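Local coordinates for copper induced nitroreductase D (Lactococcus lactis, PDB 2WQF), which binds FMN and probably acts as a flavin-dependent nitroreductase, a copper-induced oxidoreductase involved in defence against oxidative stress, at residues K58-I63 / D90-A95; I99-D104 / V135-A140; L156-V161 / W171-Q176. One frame throughout, in Å; residues are numbered along the deposited sequence. Where two conformers were deposited one is given.

Contact 1: residues K58-I63 / D90-A95; sequences KLWDEI and DGFKAA
W60 meets F92 and K93 where two helices of the nitroreductase fold, 53-73 and 88-93, lie side by side, their closest CA atoms, those of W60 and K93, 5.6 Å apart. The packed part is aromatic. F92 sets its CB squarely over the indole in a CH-pi contact, 3.5 Å from the centroid of the six-membered ring and 1° off the normal, while the backbone N of K93 lies above the same face. L59 CD2 covers the opposite face. The phenyl ring then leans obliquely against the far rim of the indole, the planes at 37°, with F92 CD2 3.6 Å from W60 CZ3. W60 NE1 is satisfied by T98 OG1, which helps to fix the rotation of the indole. F92 reaches further inward, to Q151 of the FMN site.

The outer side is polar and more open to solvent. K93 leaves its helix with CG anti to the backbone N (chi1 -177°), and the chain bends at chi3 to run past the carboxylate of D61. D90 OD1 is 5.2 Å from D61 OD1, a like charge that the lysine probably offsets. In the salt bridge, K93 NZ lies 2.8 Å from D61 OD2 and uses that oxygen's syn lone pair.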
loop_
_atom_site.group_PDB
_atom_site.type_symbol
_atom_site.label_atom_id
_atom_site.label_comp_id
_atom_site.label_asym_id
_atom_site.label_seq_id
_atom_site.Cartn_x
_atom_site.Cartn_y
_atom_site.Cartn_z
ATOM N N LYS A 58 -12.524 24.468 -6.976
ATOM C CA LYS A 58 -13.258 24.707 -5.732
ATOM C C LYS A 58 -12.554 24.096 -4.531
ATOM O O LYS A 58 -12.481 24.705 -3.465
ATOM C CB LYS A 58 -14.689 24.160 -5.838
ATOM C CG LYS A 58 -15.533 24.339 -4.597
ATOM C CD LYS A 58 -17.021 24.263 -4.946
ATOM C CE LYS A 58 -17.892 24.974 -3.913
ATOM N NZ LYS A 58 -19.327 25.076 -4.345
ATOM N N LEU A 59 -12.052 22.880 -4.683
ATOM C CA LEU A 59 -11.359 22.211 -3.586
ATOM C C LEU A 59 -10.233 23.095 -3.073
ATOM O O LEU A 59 -10.128 23.354 -1.872
ATOM C CB LEU A 59 -10.777 20.868 -4.022
ATOM C CG LEU A 59 -9.880 20.203 -2.967
ATOM C CD1 LEU A 59 -10.681 19.836 -1.729
ATOM C CD2 LEU A 59 -9.227 18.979 -3.540
ATOM N N TRP A 60 -9.388 23.559 -3.973
ATOM C CA TRP A 60 -8.189 24.280 -3.542
ATOM C C TRP A 60 -8.473 25.732 -3.122
ATOM O O TRP A 60 -7.939 26.213 -2.113
ATOM C CB TRP A 60 -7.077 24.150 -4.604
ATOM C CG TRP A 60 -6.665 22.708 -4.680
ATOM C CD1 TRP A 60 -7.089 21.776 -5.581
ATOM C CD2 TRP A 60 -5.805 22.007 -3.756
ATOM N NE1 TRP A 60 -6.536 20.556 -5.285
ATOM C CE2 TRP A 60 -5.763 20.667 -4.162
ATOM C CE3 TRP A 60 -5.092 22.390 -2.611
ATOM C CZ2 TRP A 60 -5.020 19.704 -3.486
ATOM C CZ3 TRP A 60 -4.355 21.443 -1.952
ATOM C CH2 TRP A 60 -4.312 20.107 -2.399
ATOM N N ASP A 61 -9.333 26.424 -3.858
ATOM C CA ASP A 61 -9.563 27.833 -3.587
ATOM C C ASP A 61 -10.530 28.054 -2.444
ATOM O O ASP A 61 -10.358 28.977 -1.652
ATOM C CB ASP A 61 -10.137 28.526 -4.816
ATOM C CG ASP A 61 -9.074 28.957 -5.802
ATOM O OD1 ASP A 61 -7.876 29.021 -5.451
ATOM O OD2 ASP A 61 -9.464 29.234 -6.943
ATOM N N GLU A 62 -11.550 27.202 -2.360
ATOM C CA GLU A 62 -12.669 27.449 -1.473
ATOM C C GLU A 62 -12.654 26.571 -0.240
ATOM O O GLU A 62 -13.345 26.864 0.737
ATOM C CB GLU A 62 -13.984 27.262 -2.232
ATOM C CG GLU A 62 -14.140 28.220 -3.408
ATOM C CD GLU A 62 -15.553 28.253 -3.951
ATOM O OE1 GLU A 62 -16.499 28.172 -3.137
ATOM O OE2 GLU A 62 -15.717 28.369 -5.181
ATOM N N ILE A 63 -11.853 25.509 -0.265
ATOM C CA ILE A 63 -11.736 24.637 0.902
ATOM C C ILE A 63 -10.331 24.596 1.480
ATOM O O ILE A 63 -10.128 24.974 2.629
ATOM C CB ILE A 63 -12.258 23.198 0.597
ATOM C CG1 ILE A 63 -13.745 23.260 0.265
ATOM C CG2 ILE A 63 -12.002 22.249 1.760
ATOM C CD1 ILE A 63 -14.370 21.922 -0.159
ATOM N N ASP A 90 -1.345 27.090 -5.148
ATOM C CA ASP A 90 -1.609 27.372 -6.553
ATOM C C ASP A 90 -1.092 26.256 -7.461
ATOM O O ASP A 90 -1.688 25.976 -8.492
ATOM C CB ASP A 90 -0.991 28.700 -6.980
ATOM C CG ASP A 90 -1.583 29.884 -6.230
ATOM O OD1 ASP A 90 -2.824 30.057 -6.259
ATOM O OD2 ASP A 90 -0.806 30.638 -5.608
ATOM N N GLY A 91 0.037 25.661 -7.085
ATOM C CA GLY A 91 0.580 24.568 -7.847
ATOM C C GLY A 91 -0.319 23.340 -7.790
ATOM O O GLY A 91 -0.411 22.569 -8.746
ATOM N N PHE A 92 -0.995 23.136 -6.664
ATOM C CA PHE A 92 -1.921 22.015 -6.569
ATOM C C PHE A 92 -3.165 22.322 -7.393
ATOM O O PHE A 92 -3.633 21.477 -8.143
ATOM C CB PHE A 92 -2.286 21.713 -5.112
ATOM C CG PHE A 92 -1.129 21.297 -4.284
ATOM C CD1 PHE A 92 -0.214 20.383 -4.763
ATOM C CD2 PHE A 92 -0.965 21.796 -3.003
ATOM C CE1 PHE A 92 0.854 19.984 -3.987
ATOM C CE2 PHE A 92 0.098 21.409 -2.220
ATOM C CZ PHE A 92 1.014 20.509 -2.718
ATOM N N LYS A 93 -3.684 23.544 -7.281
ATOM C CA LYS A 93 -4.850 23.969 -8.073
ATOM C C LYS A 93 -4.612 23.856 -9.578
ATOM O O LYS A 93 -5.505 23.441 -10.314
ATOM C CB LYS A 93 -5.257 25.411 -7.728
ATOM C CG LYS A 93 -6.505 25.858 -8.470
ATOM C CD LYS A 93 -6.929 27.287 -8.123
ATOM C CE LYS A 93 -7.477 27.974 -9.354
ATOM N NZ LYS A 93 -7.782 29.404 -9.134
ATOM N N ALA A 94 -3.414 24.245 -10.025
ATOM C CA ALA A 94 -3.068 24.243 -11.435
ATOM C C ALA A 94 -3.132 22.861 -12.095
ATOM O O ALA A 94 -3.181 22.762 -13.325
ATOM C CB ALA A 94 -1.684 24.851 -11.621
ATOM N N ALA A 95 -3.131 21.800 -11.287
ATOM C CA ALA A 95 -3.226 20.434 -11.793
ATOM C C ALA A 95 -4.593 20.182 -12.440
ATOM O O ALA A 95 -5.529 20.955 -12.270
ATOM C CB ALA A 95 -2.985 19.447 -10.653
#

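Contact 2: residues I99-D104 / V135-A140; sequences ILFFED and VNVWTA. With FMN (flavin mononucleotide), chain B.
The F101 ring presents its edge to V137: the valine CB lies near the ring plane, 3.9 Å from F101 CZ, and V137 CG2 approaches CZ and CE1. L48 and L177, on the two strands that flank 97-104, also pack on F101, as does I133 one helical turn before V137. W138, the next residue along the helix, turns its indole away from the strand and toward the flavin mononucleotide. It meets the phosphate end obliquely, W138 CZ2 lying 3.8 Å from FMN O2P, and R10 makes a cation-pi contact with the indole. W138 NE1 is hydrogen-bonded to R11 O.

Beside the phenyl edge, I99 and V137 meet tip to tip, with I99 CD1 3.8 Å from V137 CG1. V137 CG1 stands anti to the backbone N (chi1 168°), which turns this branch to the isoleucine while CG2 goes to the phenyl ring. Strand 97-104 is thereby joined to helix 121-143, the long central helix of the nitroreductase fold, which on another side packs against the second subunit through V135, N136 and T139. V135 O accepts both T139 N and T139 OG1; the two donors approach from opposite faces of the carbonyl plane, and the hydroxyl thus spends its proton within its own helix.

No hydrogen bond crosses from strand to helix. The contact is wholly apolar and buried, implying that dispersion and the exclusion of water hold this face of the sheet, while W138 brings only ring carbons near the phosphate and the hydrogen bonds to FMN come from residues such as R10, T12 and K189.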
loop_
_atom_site.group_PDB
_atom_site.type_symbol
_atom_site.label_atom_id
_atom_site.label_comp_id
_atom_site.label_asym_id
_atom_site.label_seq_id
_atom_site.Cartn_x
_atom_site.Cartn_y
_atom_site.Cartn_z
ATOM N N ILE A 99 -7.621 13.305 -6.627
ATOM C CA ILE A 99 -8.306 12.092 -6.213
ATOM C C ILE A 99 -8.210 11.987 -4.697
ATOM O O ILE A 99 -7.116 11.835 -4.151
ATOM C CB ILE A 99 -7.693 10.855 -6.863
ATOM C CG1 ILE A 99 -7.662 10.992 -8.392
ATOM C CG2 ILE A 99 -8.418 9.567 -6.409
ATOM C CD1 ILE A 99 -6.608 10.108 -9.067
ATOM N N LEU A 100 -9.348 12.104 -4.022
ATOM C CA LEU A 100 -9.402 11.992 -2.563
ATOM C C LEU A 100 -9.737 10.563 -2.186
ATOM O O LEU A 100 -10.737 10.003 -2.623
ATOM C CB LEU A 100 -10.411 12.967 -1.965
ATOM C CG LEU A 100 -10.055 14.457 -2.190
ATOM C CD1 LEU A 100 -10.572 14.961 -3.515
ATOM C CD2 LEU A 100 -10.615 15.313 -1.058
ATOM N N PHE A 101 -8.816 9.961 -1.442
ATOM C CA PHE A 101 -8.916 8.593 -0.969
ATOM C C PHE A 101 -9.445 8.544 0.435
ATOM O O PHE A 101 -8.902 9.197 1.308
ATOM C CB PHE A 101 -7.535 7.938 -1.008
ATOM C CG PHE A 101 -7.042 7.642 -2.408
ATOM C CD1 PHE A 101 -7.340 6.438 -3.040
ATOM C CD2 PHE A 101 -6.296 8.588 -3.096
ATOM C CE1 PHE A 101 -6.866 6.182 -4.304
ATOM C CE2 PHE A 101 -5.805 8.330 -4.345
ATOM C CZ PHE A 101 -6.097 7.136 -4.965
ATOM N N PHE A 102 -10.489 7.734 0.641
ATOM C CA PHE A 102 -11.114 7.552 1.939
ATOM C C PHE A 102 -11.139 6.055 2.262
ATOM O O PHE A 102 -11.047 5.208 1.370
ATOM C CB PHE A 102 -12.571 8.050 1.968
ATOM C CG PHE A 102 -12.785 9.462 1.482
ATOM C CD1 PHE A 102 -13.138 10.469 2.369
ATOM C CD2 PHE A 102 -12.721 9.759 0.134
ATOM C CE1 PHE A 102 -13.380 11.786 1.911
ATOM C CE2 PHE A 102 -12.936 11.050 -0.324
ATOM C CZ PHE A 102 -13.296 12.059 0.553
ATOM N N GLU A 103 -11.290 5.735 3.545
ATOM C CA GLU A 103 -11.539 4.369 3.989
ATOM C C GLU A 103 -12.898 4.355 4.675
ATOM O O GLU A 103 -13.173 5.192 5.558
ATOM C CB GLU A 103 -10.451 3.900 4.956
ATOM C CG GLU A 103 -9.128 3.596 4.251
ATOM C CD GLU A 103 -9.247 2.368 3.339
ATOM O OE1 GLU A 103 -9.745 1.327 3.828
ATOM O OE2 GLU A 103 -8.863 2.446 2.132
ATOM N N ASP A 104 -13.748 3.413 4.294
ATOM C CA ASP A 104 -15.100 3.336 4.832
ATOM C C ASP A 104 -15.114 2.684 6.232
ATOM O O ASP A 104 -14.970 1.468 6.397
ATOM C CB ASP A 104 -15.986 2.576 3.854
ATOM C CG ASP A 104 -17.454 2.650 4.224
ATOM O OD1 ASP A 104 -17.782 2.925 5.394
ATOM O OD2 ASP A 104 -18.284 2.422 3.342
ATOM N N VAL A 135 -1.067 4.052 -4.255
ATOM C CA VAL A 135 0.117 3.887 -5.110
ATOM C C VAL A 135 -0.231 3.169 -6.399
ATOM O O VAL A 135 0.376 3.433 -7.427
ATOM C CB VAL A 135 1.344 3.209 -4.407
ATOM C CG1 VAL A 135 1.744 4.007 -3.199
ATOM C CG2 VAL A 135 1.050 1.744 -4.030
ATOM N N ASN A 136 -1.227 2.271 -6.359
ATOM C CA ASN A 136 -1.615 1.611 -7.587
ATOM C C ASN A 136 -2.216 2.630 -8.573
ATOM O O ASN A 136 -1.950 2.570 -9.773
ATOM C CB ASN A 136 -2.553 0.394 -7.349
ATOM C CG ASN A 136 -1.791 -0.855 -6.966
ATOM O OD1 ASN A 136 -0.575 -0.930 -7.172
ATOM N ND2 ASN A 136 -2.487 -1.830 -6.392
ATOM N N VAL A 137 -3.046 3.534 -8.068
ATOM C CA VAL A 137 -3.611 4.589 -8.891
ATOM C C VAL A 137 -2.504 5.512 -9.417
ATOM O O VAL A 137 -2.440 5.839 -10.596
ATOM C CB VAL A 137 -4.681 5.395 -8.130
ATOM C CG1 VAL A 137 -5.052 6.663 -8.883
ATOM C CG2 VAL A 137 -5.927 4.539 -7.897
ATOM N N TRP A 138 -1.611 5.882 -8.524
ATOM C CA TRP A 138 -0.504 6.782 -8.842
ATOM C C TRP A 138 0.334 6.199 -9.984
ATOM O O TRP A 138 0.687 6.894 -10.941
ATOM C CB TRP A 138 0.332 6.949 -7.566
ATOM C CG TRP A 138 1.320 8.070 -7.498
ATOM C CD1 TRP A 138 1.783 8.847 -8.515
ATOM C CD2 TRP A 138 2.006 8.496 -6.314
ATOM N NE1 TRP A 138 2.697 9.778 -8.017
ATOM C CE2 TRP A 138 2.837 9.567 -6.672
ATOM C CE3 TRP A 138 1.960 8.095 -4.973
ATOM C CZ2 TRP A 138 3.644 10.219 -5.735
ATOM C CZ3 TRP A 138 2.763 8.739 -4.053
ATOM C CH2 TRP A 138 3.586 9.797 -4.443
ATOM N N THR A 139 0.676 4.925 -9.860
ATOM C CA THR A 139 1.480 4.266 -10.856
ATOM C C THR A 139 0.718 4.096 -12.168
ATOM O O THR A 139 1.285 4.265 -13.254
ATOM C CB THR A 139 1.990 2.885 -10.344
ATOM O OG1 THR A 139 2.684 3.073 -9.107
ATOM C CG2 THR A 139 2.910 2.259 -11.361
ATOM N N ALA A 140 -0.575 3.790 -12.084
ATOM C CA ALA A 140 -1.389 3.664 -13.291
ATOM C C ALA A 140 -1.434 5.002 -14.071
ATOM O O ALA A 140 -1.362 5.038 -15.307
ATOM C CB ALA A 140 -2.798 3.163 -12.948
HETATM N N1 FMN B . 4.588 14.015 -0.546
HETATM C C2 FMN B . 4.055 15.361 -0.298
HETATM O O2 FMN B . 4.400 16.287 -0.997
HETATM N N3 FMN B . 3.191 15.556 0.829
HETATM C C4 FMN B . 2.806 14.528 1.668
HETATM O O4 FMN B . 2.003 14.740 2.534
HETATM C C4A FMN B . 3.356 13.189 1.433
HETATM N N5 FMN B . 3.093 12.173 2.185
HETATM C C5A FMN B . 3.377 10.798 1.662
HETATM C C6 FMN B . 2.744 9.625 2.349
HETATM C C7 FMN B . 2.898 8.387 1.896
HETATM C C7M FMN B . 2.262 7.241 2.650
HETATM C C8 FMN B . 3.714 8.174 0.639
HETATM C C8M FMN B . 3.846 6.776 0.061
HETATM C C9 FMN B . 4.311 9.203 0.026
HETATM C C9A FMN B . 4.135 10.605 0.551
HETATM N N10 FMN B . 4.759 11.740 -0.051
HETATM C C10 FMN B . 4.264 13.009 0.257
HETATM C "C1'" FMN B . 5.644 11.597 -1.199
HETATM C "C2'" FMN B . 6.983 10.996 -0.780
HETATM O "O2'" FMN B . 7.736 11.974 -0.112
HETATM C "C3'" FMN B . 7.673 10.476 -2.043
HETATM O "O3'" FMN B . 6.876 9.394 -2.484
HETATM C "C4'" FMN B . 9.090 9.965 -1.724
HETATM O "O4'" FMN B . 9.937 11.055 -1.391
HETATM C "C5'" FMN B . 9.698 9.187 -2.889
HETATM O "O5'" FMN B . 9.723 10.026 -4.035
HETATM P P FMN B . 8.926 9.577 -5.387
HETATM O O1P FMN B . 9.353 8.220 -5.778
HETATM O O2P FMN B . 7.382 9.620 -5.074
HETATM O O3P FMN B . 9.315 10.672 -6.472
#

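Contact 3: residues L156-V161 / W171-Q176; sequences LIDEAV and WKLRGQ
I157 and L173 owe their meeting to two first torsions. In I157, CG1 sits between the backbone N and the carbonyl carbon (chi1 65°), a crowded position that directs the longer branch at the strand; in L173, CG is anti to the backbone N (chi1 -176°), extending the leucine toward the helix start. The two chains run at a slant to each other, I157 CG1 touching L173 CD2 at 3.7 Å, and I157 CD1 continues past the leucine to the amide carbon of Q176.

D158 comes in beside the same leucine. Its OD1 lies against apolar carbon, 3.4 Å from L173 CD2, while OD2 is turned to water. Two waters bridge this oxygen to the strand. One donates to D158 OD2 at 2.7 Å and to W171 O, and accepts from L173 N at 2.9 Å; the other donates to D158 OD2 and, at 2.8 Å, to L173 O. Both backbone polar groups of L173 are therefore linked to one carboxylate oxygen without touching it.

The strand belongs to the antiparallel sheet of the nitroreductase fold, and helix 158-164 packs on it just before the chain returns through W171. A classic beta bulge interrupts the strand here, R174 and G175 both facing F101. At the bulge the arginine folds back on its own chain, and NH1 donates to L173 O at 3.0 Å, an N-H...O angle of 160°, with the oxygen near the guanidinium plane. L173 O thus accepts hydrogen bonds from both the guanidinium and a water. The second terminal nitrogen of the same guanidinium, NH2, forms a salt bridge with E127, and the R174 side chain also packs on V124 of the second subunit. Q176, beyond the bulge, is oriented from outside the contact: its OE1 accepts from Y153 N and its NE2 is bonded to N154 OD1.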
loop_
_atom_site.group_PDB
_atom_site.type_symbol
_atom_site.label_atom_id
_atom_site.label_comp_id
_atom_site.label_asym_id
_atom_site.label_seq_id
_atom_site.Cartn_x
_atom_site.Cartn_y
_atom_site.Cartn_z
ATOM N N LEU A 156 -7.986 18.384 8.306
ATOM C CA LEU A 156 -8.403 19.785 8.275
ATOM C C LEU A 156 -9.580 20.027 7.339
ATOM O O LEU A 156 -10.503 20.780 7.668
ATOM C CB LEU A 156 -7.218 20.665 7.864
ATOM C CG LEU A 156 -6.273 21.146 8.965
ATOM C CD1 LEU A 156 -5.760 19.987 9.816
ATOM C CD2 LEU A 156 -5.119 21.920 8.337
ATOM N N ILE A 157 -9.549 19.387 6.167
ATOM C CA ILE A 157 -10.542 19.643 5.121
ATOM C C ILE A 157 -11.688 18.651 5.098
ATOM O O ILE A 157 -12.588 18.782 4.276
ATOM C CB ILE A 157 -9.896 19.664 3.725
ATOM C CG1 ILE A 157 -9.337 18.290 3.363
ATOM C CG2 ILE A 157 -8.781 20.718 3.686
ATOM C CD1 ILE A 157 -8.832 18.225 1.938
ATOM N N ASP A 158 -11.669 17.678 6.007
ATOM C CA ASP A 158 -12.611 16.555 5.951
ATOM C C ASP A 158 -14.084 16.986 5.938
ATOM O O ASP A 158 -14.866 16.509 5.114
ATOM C CB ASP A 158 -12.420 15.623 7.158
ATOM C CG ASP A 158 -11.110 14.884 7.143
ATOM O OD1 ASP A 158 -10.177 15.300 6.436
ATOM O OD2 ASP A 158 -11.025 13.861 7.861
ATOM N N GLU A 159 -14.462 17.829 6.897
ATOM C CA GLU A 159 -15.846 18.295 7.032
ATOM C C GLU A 159 -16.330 19.026 5.780
ATOM O O GLU A 159 -17.437 18.788 5.302
ATOM C CB GLU A 159 -15.987 19.233 8.248
ATOM N N ALA A 160 -15.503 19.933 5.257
ATOM C CA ALA A 160 -15.911 20.783 4.145
ATOM C C ALA A 160 -16.059 19.955 2.873
ATOM O O ALA A 160 -16.939 20.192 2.043
ATOM C CB ALA A 160 -14.895 21.907 3.943
ATOM N N VAL A 161 -15.179 18.970 2.721
ATOM C CA VAL A 161 -15.236 18.097 1.565
ATOM C C VAL A 161 -16.502 17.244 1.634
ATOM O O VAL A 161 -17.216 17.106 0.640
ATOM C CB VAL A 161 -13.966 17.201 1.457
ATOM C CG1 VAL A 161 -14.182 16.044 0.475
ATOM C CG2 VAL A 161 -12.749 18.060 1.069
ATOM N N TRP A 171 -17.029 7.816 5.488
ATOM C CA TRP A 171 -15.829 7.968 4.675
ATOM C C TRP A 171 -14.753 8.794 5.392
ATOM O O TRP A 171 -14.922 9.989 5.618
ATOM C CB TRP A 171 -16.147 8.620 3.333
ATOM C CG TRP A 171 -16.925 7.767 2.358
ATOM C CD1 TRP A 171 -17.756 6.713 2.645
ATOM C CD2 TRP A 171 -16.978 7.941 0.936
ATOM N NE1 TRP A 171 -18.310 6.219 1.480
ATOM C CE2 TRP A 171 -17.846 6.956 0.423
ATOM C CE3 TRP A 171 -16.350 8.814 0.044
ATOM C CZ2 TRP A 171 -18.099 6.833 -0.932
ATOM C CZ3 TRP A 171 -16.617 8.698 -1.302
ATOM C CH2 TRP A 171 -17.482 7.712 -1.779
ATOM N N LYS A 172 -13.653 8.141 5.757
ATOM C CA LYS A 172 -12.569 8.787 6.495
ATOM C C LYS A 172 -11.452 9.132 5.529
ATOM O O LYS A 172 -10.830 8.247 4.957
ATOM C CB LYS A 172 -12.055 7.881 7.596
ATOM C CG LYS A 172 -10.937 8.484 8.421
ATOM C CD LYS A 172 -10.401 7.473 9.415
ATOM C CE LYS A 172 -9.302 8.062 10.296
ATOM N NZ LYS A 172 -8.733 7.039 11.234
ATOM N N LEU A 173 -11.225 10.426 5.330
ATOM C CA LEU A 173 -10.252 10.893 4.348
ATOM C C LEU A 173 -8.845 10.500 4.763
ATOM O O LEU A 173 -8.452 10.735 5.904
ATOM C CB LEU A 173 -10.363 12.427 4.213
ATOM C CG LEU A 173 -9.460 13.068 3.150
ATOM C CD1 LEU A 173 -9.674 12.488 1.757
ATOM C CD2 LEU A 173 -9.745 14.581 3.131
ATOM N N ARG A 174 -8.076 9.936 3.834
ATOM C CA ARG A 174 -6.697 9.509 4.108
ATOM C C ARG A 174 -5.596 10.205 3.298
ATOM O O ARG A 174 -4.453 10.272 3.739
ATOM C CB ARG A 174 -6.535 8.008 3.873
ATOM C CG ARG A 174 -7.560 7.133 4.529
ATOM C CD ARG A 174 -7.759 7.425 5.989
ATOM N NE ARG A 174 -6.579 7.243 6.828
ATOM C CZ ARG A 174 -6.120 8.134 7.718
ATOM N NH1 ARG A 174 -6.632 9.361 7.807
ATOM N NH2 ARG A 174 -5.112 7.826 8.518
ATOM N N GLY A 175 -5.906 10.728 2.131
ATOM C CA GLY A 175 -4.875 11.228 1.239
ATOM C C GLY A 175 -5.510 11.909 0.035
ATOM O O GLY A 175 -6.659 11.624 -0.306
ATOM N N GLN A 176 -4.772 12.812 -0.599
ATOM C CA GLN A 176 -5.241 13.513 -1.789
ATOM C C GLN A 176 -4.177 13.456 -2.861
ATOM O O GLN A 176 -3.107 14.054 -2.745
ATOM C CB GLN A 176 -5.611 14.966 -1.484
ATOM C CG GLN A 176 -6.633 15.100 -0.376
ATOM C CD GLN A 176 -5.984 15.162 0.995
ATOM O OE1 GLN A 176 -5.122 15.999 1.235
ATOM N NE2 GLN A 176 -6.406 14.295 1.894
HETATM O O HOH W 1 -12.957 12.267 6.757
HETATM O O HOH W 2 -9.320 12.023 8.281
#

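How the contacts relate
Contacts 2 and 3 share the sheet: strands 99-104 and 171-176 are antiparallel neighbours, with probable hydrogen bonds F101 O to R174 N (2.8 Å) and E103 N to K172 O (2.9 Å). Contact 1 packs on contact 3 through I63, whose CG2 is 3.6 Å from A160 CB, and reaches contact 2 through L59 CD2 and L100 CD1. The centres of contacts 1 and 2 lie about 18 Å apart. W138 of contact 2 lines the FMN pocket, whereas the side chains of F92 in contact 1 and Q176 in contact 3 come within about 6 and 7 Å of a bound FMN (nearest atoms), both near Q151.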